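Local coordinates for switch-activating protein 1 (Schizosaccharomyces pombe, PDB 5JDK) that binds and bends specific double-stranded DNA, including the mating-type switch-activating site and a ribosomal replication fork barrier, this chain being its N-terminal DNA-binding domain, at residues A[36-41]-A[109-114]; A[43-48]-A[116-121]; A[58-63]-A[80-85]. One frame throughout, in Å; residues are numbered along the deposited sequence.

Interaction 1 (A[36-41]-A[109-114])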
loop_
_atom_site.group_PDB
_atom_site.type_symbol
_atom_site.label_atom_id
_atom_site.label_comp_id
_atom_site.label_asym_id
_atom_site.label_seq_id
_atom_site.Cartn_x
_atom_site.Cartn_y
_atom_site.Cartn_z
ATOM N N GLU A 36 4.974 -11.802 0.193
ATOM C CA GLU A 36 5.529 -10.664 0.921
ATOM C C GLU A 36 4.771 -9.380 0.613
ATOM O O GLU A 36 4.574 -8.545 1.504
ATOM C CB GLU A 36 7.005 -10.487 0.575
ATOM C CG GLU A 36 7.936 -11.514 1.203
ATOM C CD GLU A 36 9.368 -11.357 0.729
ATOM O OE1 GLU A 36 9.585 -11.251 -0.498
ATOM O OE2 GLU A 36 10.275 -11.321 1.589
ATOM N N LYS A 37 4.349 -9.194 -0.639
ATOM C CA LYS A 37 3.572 -8.009 -0.988
ATOM C C LYS A 37 2.270 -7.976 -0.218
ATOM O O LYS A 37 1.848 -6.919 0.266
ATOM C CB LYS A 37 3.251 -8.007 -2.480
ATOM C CG LYS A 37 4.433 -7.761 -3.377
ATOM C CD LYS A 37 4.021 -7.901 -4.835
ATOM C CE LYS A 37 5.168 -7.641 -5.775
ATOM N NZ LYS A 37 4.751 -7.869 -7.171
ATOM N N ILE A 38 1.611 -9.129 -0.107
ATOM C CA ILE A 38 0.380 -9.213 0.662
ATOM C C ILE A 38 0.637 -8.946 2.144
ATOM O O ILE A 38 -0.107 -8.201 2.783
ATOM C CB ILE A 38 -0.316 -10.561 0.406
ATOM C CG1 ILE A 38 -0.873 -10.582 -1.013
ATOM C CG2 ILE A 38 -1.425 -10.822 1.431
ATOM C CD1 ILE A 38 -1.321 -11.949 -1.501
ATOM N N LYS A 39 1.688 -9.536 2.724
ATOM C CA LYS A 39 1.994 -9.230 4.121
ATOM C C LYS A 39 2.231 -7.735 4.329
ATOM O O LYS A 39 1.742 -7.139 5.310
ATOM C CB LYS A 39 3.209 -10.032 4.572
ATOM C CG LYS A 39 2.940 -11.525 4.689
ATOM C CD LYS A 39 4.196 -12.287 5.075
ATOM C CE LYS A 39 3.903 -13.762 5.287
ATOM N NZ LYS A 39 5.140 -14.537 5.573
ATOM N N LEU A 40 2.989 -7.117 3.419
ATOM C CA LEU A 40 3.287 -5.696 3.517
ATOM C C LEU A 40 2.015 -4.865 3.427
ATOM O O LEU A 40 1.785 -3.969 4.257
ATOM C CB LEU A 40 4.277 -5.309 2.425
ATOM C CG LEU A 40 4.647 -3.834 2.321
ATOM C CD1 LEU A 40 5.223 -3.316 3.618
ATOM C CD2 LEU A 40 5.638 -3.635 1.195
ATOM N N MET A 41 1.172 -5.131 2.417
ATOM C CA MET A 41 -0.037 -4.331 2.264
ATOM C C MET A 41 -1.055 -4.592 3.366
ATOM O O MET A 41 -1.804 -3.681 3.725
ATOM C CB MET A 41 -0.634 -4.514 0.877
ATOM C CG MET A 41 0.222 -3.940 -0.222
ATOM S SD MET A 41 0.624 -2.199 -0.060
ATOM C CE MET A 41 -0.999 -1.469 -0.245
ATOM N N GLU A 109 -4.502 -12.834 -5.801
ATOM C CA GLU A 109 -4.565 -11.586 -6.537
ATOM C C GLU A 109 -5.768 -10.768 -6.094
ATOM O O GLU A 109 -5.682 -9.539 -5.983
ATOM C CB GLU A 109 -4.516 -11.822 -8.044
ATOM C CG GLU A 109 -5.816 -12.147 -8.706
ATOM C CD GLU A 109 -5.586 -12.601 -10.129
ATOM O OE1 GLU A 109 -5.518 -13.820 -10.345
ATOM O OE2 GLU A 109 -5.440 -11.747 -11.029
ATOM N N ASP A 110 -6.877 -11.435 -5.770
ATOM C CA ASP A 110 -8.026 -10.701 -5.257
ATOM C C ASP A 110 -7.704 -10.010 -3.931
ATOM O O ASP A 110 -8.120 -8.860 -3.707
ATOM C CB ASP A 110 -9.219 -11.638 -5.087
ATOM C CG ASP A 110 -9.874 -12.053 -6.417
ATOM O OD1 ASP A 110 -9.480 -11.579 -7.502
ATOM O OD2 ASP A 110 -10.822 -12.873 -6.336
ATOM N N GLU A 111 -6.986 -10.694 -3.029
ATOM C CA GLU A 111 -6.648 -10.069 -1.750
ATOM C C GLU A 111 -5.734 -8.875 -1.956
ATOM O O GLU A 111 -5.953 -7.800 -1.376
ATOM C CB GLU A 111 -5.999 -11.048 -0.767
ATOM C CG GLU A 111 -5.728 -10.310 0.551
ATOM C CD GLU A 111 -5.160 -11.144 1.666
ATOM O OE1 GLU A 111 -4.754 -12.298 1.435
ATOM O OE2 GLU A 111 -5.119 -10.604 2.795
ATOM N N LEU A 112 -4.684 -9.033 -2.766
ATOM C CA LEU A 112 -3.791 -7.897 -2.958
ATOM C C LEU A 112 -4.530 -6.732 -3.605
ATOM O O LEU A 112 -4.359 -5.576 -3.204
ATOM C CB LEU A 112 -2.548 -8.296 -3.756
ATOM C CG LEU A 112 -1.468 -7.208 -3.850
ATOM C CD1 LEU A 112 -1.055 -6.669 -2.515
ATOM C CD2 LEU A 112 -0.244 -7.749 -4.572
ATOM N N ASP A 113 -5.371 -7.015 -4.594
ATOM C CA ASP A 113 -6.134 -5.946 -5.221
ATOM C C ASP A 113 -7.034 -5.247 -4.203
ATOM O O ASP A 113 -7.188 -4.018 -4.250
ATOM C CB ASP A 113 -6.977 -6.502 -6.371
ATOM C CG ASP A 113 -6.171 -6.822 -7.631
ATOM O OD1 ASP A 113 -4.980 -6.451 -7.734
ATOM O OD2 ASP A 113 -6.774 -7.434 -8.539
ATOM N N GLN A 114 -7.677 -6.013 -3.309
ATOM C CA GLN A 114 -8.565 -5.402 -2.320
ATOM C C GLN A 114 -7.788 -4.516 -1.358
ATOM O O GLN A 114 -8.236 -3.409 -1.010
ATOM C CB GLN A 114 -9.326 -6.486 -1.559
ATOM C CG GLN A 114 -10.367 -5.943 -0.589
ATOM C CD GLN A 114 -9.770 -5.398 0.701
ATOM O OE1 GLN A 114 -10.103 -4.291 1.130
ATOM N NE2 GLN A 114 -8.891 -6.175 1.327
#

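Interaction 2 (A[43-48]-A[116-121])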
loop_
_atom_site.group_PDB
_atom_site.type_symbol
_atom_site.label_atom_id
_atom_site.label_comp_id
_atom_site.label_asym_id
_atom_site.label_seq_id
_atom_site.Cartn_x
_atom_site.Cartn_y
_atom_site.Cartn_z
ATOM N N LEU A 43 -0.194 -4.917 6.446
ATOM C CA LEU A 43 0.270 -3.995 7.485
ATOM C C LEU A 43 -0.063 -2.547 7.157
ATOM O O LEU A 43 -0.498 -1.788 8.029
ATOM C CB LEU A 43 1.775 -4.128 7.663
ATOM C CG LEU A 43 2.282 -5.404 8.305
ATOM C CD1 LEU A 43 3.792 -5.437 8.218
ATOM C CD2 LEU A 43 1.816 -5.502 9.746
ATOM N N VAL A 44 0.171 -2.138 5.912
ATOM C CA VAL A 44 -0.150 -0.775 5.500
ATOM C C VAL A 44 -1.619 -0.470 5.774
ATOM O O VAL A 44 -1.968 0.556 6.373
ATOM C CB VAL A 44 0.204 -0.599 4.013
ATOM C CG1 VAL A 44 -0.368 0.679 3.450
ATOM C CG2 VAL A 44 1.719 -0.628 3.820
ATOM N N VAL A 45 -2.504 -1.356 5.326
ATOM C CA VAL A 45 -3.936 -1.128 5.492
ATOM C C VAL A 45 -4.337 -1.161 6.964
ATOM O O VAL A 45 -5.139 -0.340 7.408
ATOM C CB VAL A 45 -4.727 -2.133 4.639
ATOM C CG1 VAL A 45 -6.191 -2.113 4.977
ATOM C CG2 VAL A 45 -4.544 -1.791 3.166
ATOM N N ARG A 46 -3.814 -2.118 7.736
ATOM C CA ARG A 46 -4.157 -2.190 9.155
ATOM C C ARG A 46 -3.852 -0.886 9.866
ATOM O O ARG A 46 -4.590 -0.477 10.770
ATOM C CB ARG A 46 -3.389 -3.333 9.827
ATOM C CG ARG A 46 -3.589 -3.423 11.336
ATOM C CD ARG A 46 -5.021 -3.793 11.666
ATOM N NE ARG A 46 -5.364 -3.759 13.091
ATOM C CZ ARG A 46 -5.839 -2.692 13.733
ATOM N NH1 ARG A 46 -5.992 -1.539 13.088
ATOM N NH2 ARG A 46 -6.164 -2.775 15.013
ATOM N N HIS A 47 -2.762 -0.227 9.480
ATOM C CA HIS A 47 -2.305 0.999 10.115
ATOM C C HIS A 47 -2.698 2.251 9.341
ATOM O O HIS A 47 -2.151 3.322 9.609
ATOM C CB HIS A 47 -0.783 0.946 10.282
ATOM C CG HIS A 47 -0.327 -0.100 11.242
ATOM N ND1 HIS A 47 -0.136 -1.419 10.892
ATOM C CD2 HIS A 47 -0.052 -0.019 12.563
ATOM C CE1 HIS A 47 0.238 -2.106 11.958
ATOM N NE2 HIS A 47 0.299 -1.279 12.984
ATOM N N LYS A 48 -3.666 2.158 8.431
ATOM C CA LYS A 48 -3.896 3.240 7.477
ATOM C C LYS A 48 -4.284 4.540 8.160
ATOM O O LYS A 48 -3.973 5.622 7.644
ATOM C CB LYS A 48 -4.959 2.826 6.458
ATOM C CG LYS A 48 -6.371 2.718 7.009
ATOM C CD LYS A 48 -7.330 2.152 5.988
ATOM C CE LYS A 48 -8.745 2.198 6.509
ATOM N NZ LYS A 48 -9.700 1.658 5.509
ATOM N N CYS A 116 -4.979 -2.996 -2.045
ATOM C CA CYS A 116 -4.606 -1.824 -2.814
ATOM C C CYS A 116 -5.777 -0.857 -2.965
ATOM O O CYS A 116 -5.599 0.360 -2.871
ATOM C CB CYS A 116 -4.073 -2.249 -4.178
ATOM S SG CYS A 116 -2.482 -3.100 -4.110
ATOM N N ASP A 117 -6.980 -1.368 -3.215
ATOM C CA ASP A 117 -8.147 -0.496 -3.303
ATOM C C ASP A 117 -8.333 0.286 -2.006
ATOM O O ASP A 117 -8.605 1.498 -2.022
ATOM C CB ASP A 117 -9.385 -1.348 -3.586
ATOM C CG ASP A 117 -10.655 -0.539 -3.567
ATOM O OD1 ASP A 117 -10.877 0.245 -4.507
ATOM O OD2 ASP A 117 -11.425 -0.670 -2.594
ATOM N N GLU A 118 -8.175 -0.392 -0.866
ATOM C CA GLU A 118 -8.376 0.271 0.418
ATOM C C GLU A 118 -7.292 1.318 0.671
ATOM O O GLU A 118 -7.569 2.413 1.184
ATOM C CB GLU A 118 -8.430 -0.791 1.515
ATOM C CG GLU A 118 -8.827 -0.249 2.854
ATOM C CD GLU A 118 -9.223 -1.302 3.874
ATOM O OE1 GLU A 118 -9.417 -2.464 3.499
ATOM O OE2 GLU A 118 -9.352 -0.930 5.051
ATOM N N TRP A 119 -6.051 1.017 0.296
ATOM C CA TRP A 119 -4.974 1.989 0.464
ATOM C C TRP A 119 -5.148 3.183 -0.468
ATOM O O TRP A 119 -4.980 4.341 -0.046
ATOM C CB TRP A 119 -3.619 1.313 0.246
ATOM C CG TRP A 119 -2.460 2.203 0.557
ATOM C CD1 TRP A 119 -1.408 2.494 -0.255
ATOM C CD2 TRP A 119 -2.231 2.927 1.784
ATOM N NE1 TRP A 119 -0.534 3.339 0.386
ATOM C CE2 TRP A 119 -1.021 3.622 1.634
ATOM C CE3 TRP A 119 -2.923 3.042 2.992
ATOM C CZ2 TRP A 119 -0.494 4.436 2.641
ATOM C CZ3 TRP A 119 -2.397 3.848 3.989
ATOM C CH2 TRP A 119 -1.193 4.525 3.809
ATOM N N LYS A 120 -5.505 2.924 -1.727
ATOM C CA LYS A 120 -5.816 3.992 -2.666
ATOM C C LYS A 120 -6.875 4.928 -2.097
ATOM O O LYS A 120 -6.769 6.163 -2.218
ATOM C CB LYS A 120 -6.293 3.342 -3.967
ATOM C CG LYS A 120 -6.817 4.295 -5.012
ATOM C CD LYS A 120 -7.102 3.552 -6.306
ATOM C CE LYS A 120 -7.748 4.434 -7.341
ATOM N NZ LYS A 120 -7.779 3.774 -8.677
ATOM N N ALA A 121 -7.919 4.353 -1.497
ATOM C CA ALA A 121 -8.984 5.162 -0.913
ATOM C C ALA A 121 -8.474 6.019 0.238
ATOM O O ALA A 121 -8.885 7.175 0.385
ATOM C CB ALA A 121 -10.137 4.264 -0.468
HETATM O O HOH W 1 -9.446 3.147 3.069
#

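Interaction 3 (A[58-63]-A[80-85]). With GOL (glycerol), chain B.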
loop_
_atom_site.group_PDB
_atom_site.type_symbol
_atom_site.label_atom_id
_atom_site.label_comp_id
_atom_site.label_asym_id
_atom_site.label_seq_id
_atom_site.Cartn_x
_atom_site.Cartn_y
_atom_site.Cartn_z
ATOM N N GLU A 58 7.404 9.172 9.299
ATOM C CA GLU A 58 7.124 8.362 10.482
ATOM C C GLU A 58 6.338 7.111 10.109
ATOM O O GLU A 58 6.543 6.030 10.689
ATOM C CB GLU A 58 6.299 9.173 11.487
ATOM C CG GLU A 58 6.975 10.356 12.133
ATOM C CD GLU A 58 5.967 11.327 12.723
ATOM O OE1 GLU A 58 6.105 12.551 12.498
ATOM O OE2 GLU A 58 5.029 10.856 13.406
ATOM N N PHE A 59 5.414 7.248 9.158
ATOM C CA PHE A 59 4.550 6.142 8.774
ATOM C C PHE A 59 5.334 5.060 8.045
ATOM O O PHE A 59 5.293 3.884 8.434
ATOM C CB PHE A 59 3.389 6.645 7.914
ATOM C CG PHE A 59 2.457 5.554 7.483
ATOM C CD1 PHE A 59 1.528 5.020 8.360
ATOM C CD2 PHE A 59 2.531 5.028 6.210
ATOM C CE1 PHE A 59 0.698 4.000 7.968
ATOM C CE2 PHE A 59 1.697 4.017 5.811
ATOM C CZ PHE A 59 0.774 3.499 6.694
ATOM N N TYR A 60 6.048 5.428 6.973
ATOM C CA TYR A 60 6.765 4.401 6.223
ATOM C C TYR A 60 7.894 3.795 7.042
ATOM O O TYR A 60 8.225 2.612 6.856
ATOM C CB TYR A 60 7.217 4.909 4.834
ATOM C CG TYR A 60 5.993 5.247 3.992
ATOM C CD1 TYR A 60 5.161 4.243 3.513
ATOM C CD2 TYR A 60 5.619 6.560 3.764
ATOM C CE1 TYR A 60 4.002 4.538 2.821
ATOM C CE2 TYR A 60 4.466 6.870 3.060
ATOM C CZ TYR A 60 3.652 5.851 2.605
ATOM O OH TYR A 60 2.477 6.119 1.950
ATOM N N ALA A 61 8.488 4.570 7.950
ATOM C CA ALA A 61 9.491 3.992 8.837
ATOM C C ALA A 61 8.876 2.919 9.722
ATOM O O ALA A 61 9.469 1.847 9.932
ATOM C CB ALA A 61 10.133 5.072 9.707
ATOM N N LYS A 62 7.691 3.202 10.288
ATOM C CA LYS A 62 7.014 2.228 11.132
ATOM C C LYS A 62 6.644 0.976 10.352
ATOM O O LYS A 62 6.824 -0.147 10.846
ATOM C CB LYS A 62 5.778 2.864 11.768
ATOM C CG LYS A 62 4.926 1.854 12.516
ATOM C CD LYS A 62 3.830 2.472 13.345
ATOM C CE LYS A 62 3.096 1.414 14.146
ATOM N NZ LYS A 62 2.005 1.950 14.975
ATOM N N ILE A 63 6.110 1.143 9.141
ATOM C CA ILE A 63 5.757 -0.017 8.332
ATOM C C ILE A 63 6.987 -0.864 8.050
ATOM O O ILE A 63 6.939 -2.093 8.141
ATOM C CB ILE A 63 5.057 0.426 7.032
ATOM C CG1 ILE A 63 3.731 1.151 7.305
ATOM C CG2 ILE A 63 4.865 -0.761 6.084
ATOM C CD1 ILE A 63 2.689 0.333 8.001
ATOM N N ALA A 80 13.289 2.601 0.676
ATOM C CA ALA A 80 13.107 1.321 0.006
ATOM C C ALA A 80 11.732 0.736 0.310
ATOM O O ALA A 80 11.081 0.165 -0.577
ATOM C CB ALA A 80 14.212 0.352 0.405
ATOM N N CYS A 81 11.273 0.856 1.556
ATOM C CA CYS A 81 9.947 0.358 1.902
ATOM C C CYS A 81 8.872 1.113 1.130
ATOM O O CYS A 81 7.985 0.514 0.496
ATOM C CB CYS A 81 9.730 0.505 3.406
ATOM S SG CYS A 81 8.084 0.085 3.963
ATOM N N ARG A 82 8.941 2.439 1.170
ATOM C CA ARG A 82 7.969 3.239 0.449
ATOM C C ARG A 82 7.994 2.920 -1.041
ATOM O O ARG A 82 6.943 2.844 -1.684
ATOM C CB ARG A 82 8.246 4.710 0.703
ATOM C CG ARG A 82 7.146 5.616 0.235
ATOM C CD ARG A 82 7.536 7.008 0.562
ATOM N NE ARG A 82 6.510 7.988 0.247
ATOM C CZ ARG A 82 6.669 9.267 0.534
ATOM N NH1 ARG A 82 7.790 9.664 1.116
ATOM N NH2 ARG A 82 5.717 10.153 0.265
ATOM N N ASN A 83 9.178 2.684 -1.607
ATOM C CA ASN A 83 9.272 2.365 -3.030
ATOM C C ASN A 83 8.587 1.043 -3.348
ATOM O O ASN A 83 7.992 0.892 -4.425
ATOM C CB ASN A 83 10.732 2.336 -3.474
ATOM C CG ASN A 83 10.878 2.041 -4.948
ATOM O OD1 ASN A 83 11.518 1.066 -5.345
ATOM N ND2 ASN A 83 10.254 2.870 -5.771
ATOM N N GLN A 84 8.675 0.057 -2.443
ATOM C CA GLN A 84 7.945 -1.193 -2.663
ATOM C C GLN A 84 6.448 -0.939 -2.742
ATOM O O GLN A 84 5.749 -1.520 -3.583
ATOM C CB GLN A 84 8.201 -2.188 -1.529
ATOM C CG GLN A 84 9.633 -2.600 -1.298
ATOM C CD GLN A 84 10.151 -3.549 -2.344
ATOM O OE1 GLN A 84 9.630 -3.606 -3.455
ATOM N NE2 GLN A 84 11.186 -4.314 -1.997
ATOM N N ILE A 85 5.934 -0.081 -1.855
ATOM C CA ILE A 85 4.504 0.223 -1.865
ATOM C C ILE A 85 4.131 1.010 -3.122
ATOM O O ILE A 85 3.101 0.751 -3.755
ATOM C CB ILE A 85 4.107 0.957 -0.568
ATOM C CG1 ILE A 85 4.419 0.081 0.647
ATOM C CG2 ILE A 85 2.626 1.337 -0.590
ATOM C CD1 ILE A 85 4.450 0.835 1.941
HETATM C C1 GOL B . 1.958 4.595 -2.713
HETATM O O1 GOL B . 1.887 5.232 -3.971
HETATM C C2 GOL B . 2.159 5.573 -1.560
HETATM O O2 GOL B . 1.878 4.847 -0.382
HETATM C C3 GOL B . 3.581 6.129 -1.566
HETATM O O3 GOL B . 3.789 7.101 -0.565
#

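Interaction 1 (A[36-41]-A[109-114])
The carboxylate of Glu111 is the flat group of this contact, and the CG2 methyl of Ile38 lies over one of its faces, 3.6 Å from Glu111 OE1 and 3.8 Å from Glu111 CD. No aromatic ring takes part, and the polar partner of the carboxylate is Arg42, the next residue of helix 34-46, whose NE forms a salt bridge with Glu111 OE2. CG of Glu111 is anti to the backbone N (chi1 -178°), and the extended chain brings the carboxylate across to the neighbouring helix. Beside this polar border sits Leu112, set between three residues of one helical face. Its CB meets Ile38 CG1 at 3.9 Å. Leu112 CD1 lies 3.8 Å from Met41 CG, the two side chains crossing at about a right angle, while Leu112 CD2 rests 4.1 Å from CB of Lys37, whose amine leads away from the contact. Branched Ile38 and Leu112 fill the space between axes 9.7 Å apart and inclined at 33°, and the flexible, bent Met41 continues the apolar strip toward Leu115 and Trp119 of helix 107-131. With no hydrogen bond between the segments, helices 34-46 and 107-131 are joined here by dispersion and burial of hydrocarbon, and the carboxylate of Glu111 is probably balanced by Arg42.

Interaction 2 (A[43-48]-A[116-121])
Glu118, the first residue of segment 116-121 to carry the contact, reaches toward both Val45 and Lys48. Its CG is anti to the backbone N (chi1 -172°) and the chain runs out extended, crossing the side chain of Val45 at about a right angle. Val45 CG1 presses against the carboxylate carbon, Glu118 CD, at 3.3 Å, a close approach for two carbons. Lys48 NZ donates to Glu118 OE2 at 2.7 Å, the hydrogen bond of a salt bridge, and meets that oxygen on its anti side. The same ammonium group gives a second hydrogen bond to a water 2.9 Å from Lys48 NZ, and that water donates to the carbonyl oxygen of Glu118, so one lysine grips the side chain of the glutamate directly and its backbone carbonyl through water. A long, straight lysine suits the place because Lys48 follows the end of helix 34-46 and its extended chain reaches across to Glu118.

Trp119 comes next and supplies the broad apolar surface. Val44 CG1 lies over the middle of its six-membered ring, 3.4 Å from the centroid and 14° off the normal, a close CH-pi contact. At the ring edge, near its plane, Lys48 CB touches Trp119 CZ3 at 3.7 Å, so the lysine serves with its root as well as its tip. From helix 56-71 the ring of Phe59, its plane about 10° from that of the indole, meets it.

Apolar and ionic parts thus divide the work: valine and indole bury surface inside, while at the partly exposed border the short ion pair and the water would hold the lysine chain in one direction.

Interaction 3 (A[58-63]-A[80-85])
Tyr60 of helix 56-71 and Arg82 of helix 78-98 meet where these two consecutive helices cross at 90°. The phenol ring is the centrepiece. Arg82 CG stands over its centre, 3.9 Å from the centroid, and the extended arginine chain carries the guanidinium on across the ring, its plane only 12° from that of the phenol; Arg82 NE lies 3.7 Å from Tyr60 CE2. Phe59 CD2 lies over the centre of the opposite face. The short connection and perpendicular packing are consistent with a helix-turn-helix unit, as expected for a family placed in that clan. Beside the ring, Ile85 CD1 touches its edge at Tyr60 CD1, and Cys81, small enough to sit against the backbone of helix 56-71, brings SG near Tyr60 O and 3.9 Å from Ile63 CG2. A glycerol, probably from the crystallisation liquor, sits at the hydroxyl end of the tyrosine: its O2 shares a 2.7 Å hydrogen bond with Tyr60 OH, and Arg82 NE donates to its O3 at 3.0 Å along a nearly straight line (164°). Trp119 NE1, from helix 107-131, is a further hydrogen-bonding partner of the same glycerol.

Interactions 1 and 2 hold the same pair, helices 34-46 and 107-131, at successive points, and both are only partly buried; interaction 3 joins the two helices that lie between them in sequence and is the buried one. The chemistry follows position: interaction 1 is apolar across its segments, interaction 2 adds an ion pair and a water bridge at its border, and interaction 3 relies on an aromatic face under an arginine. The three merge inside. Met41 of interaction 1 packs on Trp119 of interaction 2, Leu40 reaches Ile63 and Ile85 of interaction 3, and Val44 meets Ile85; helix 34-46 takes part in these three junctions, while Trp119 also touches Phe59 and Tyr60.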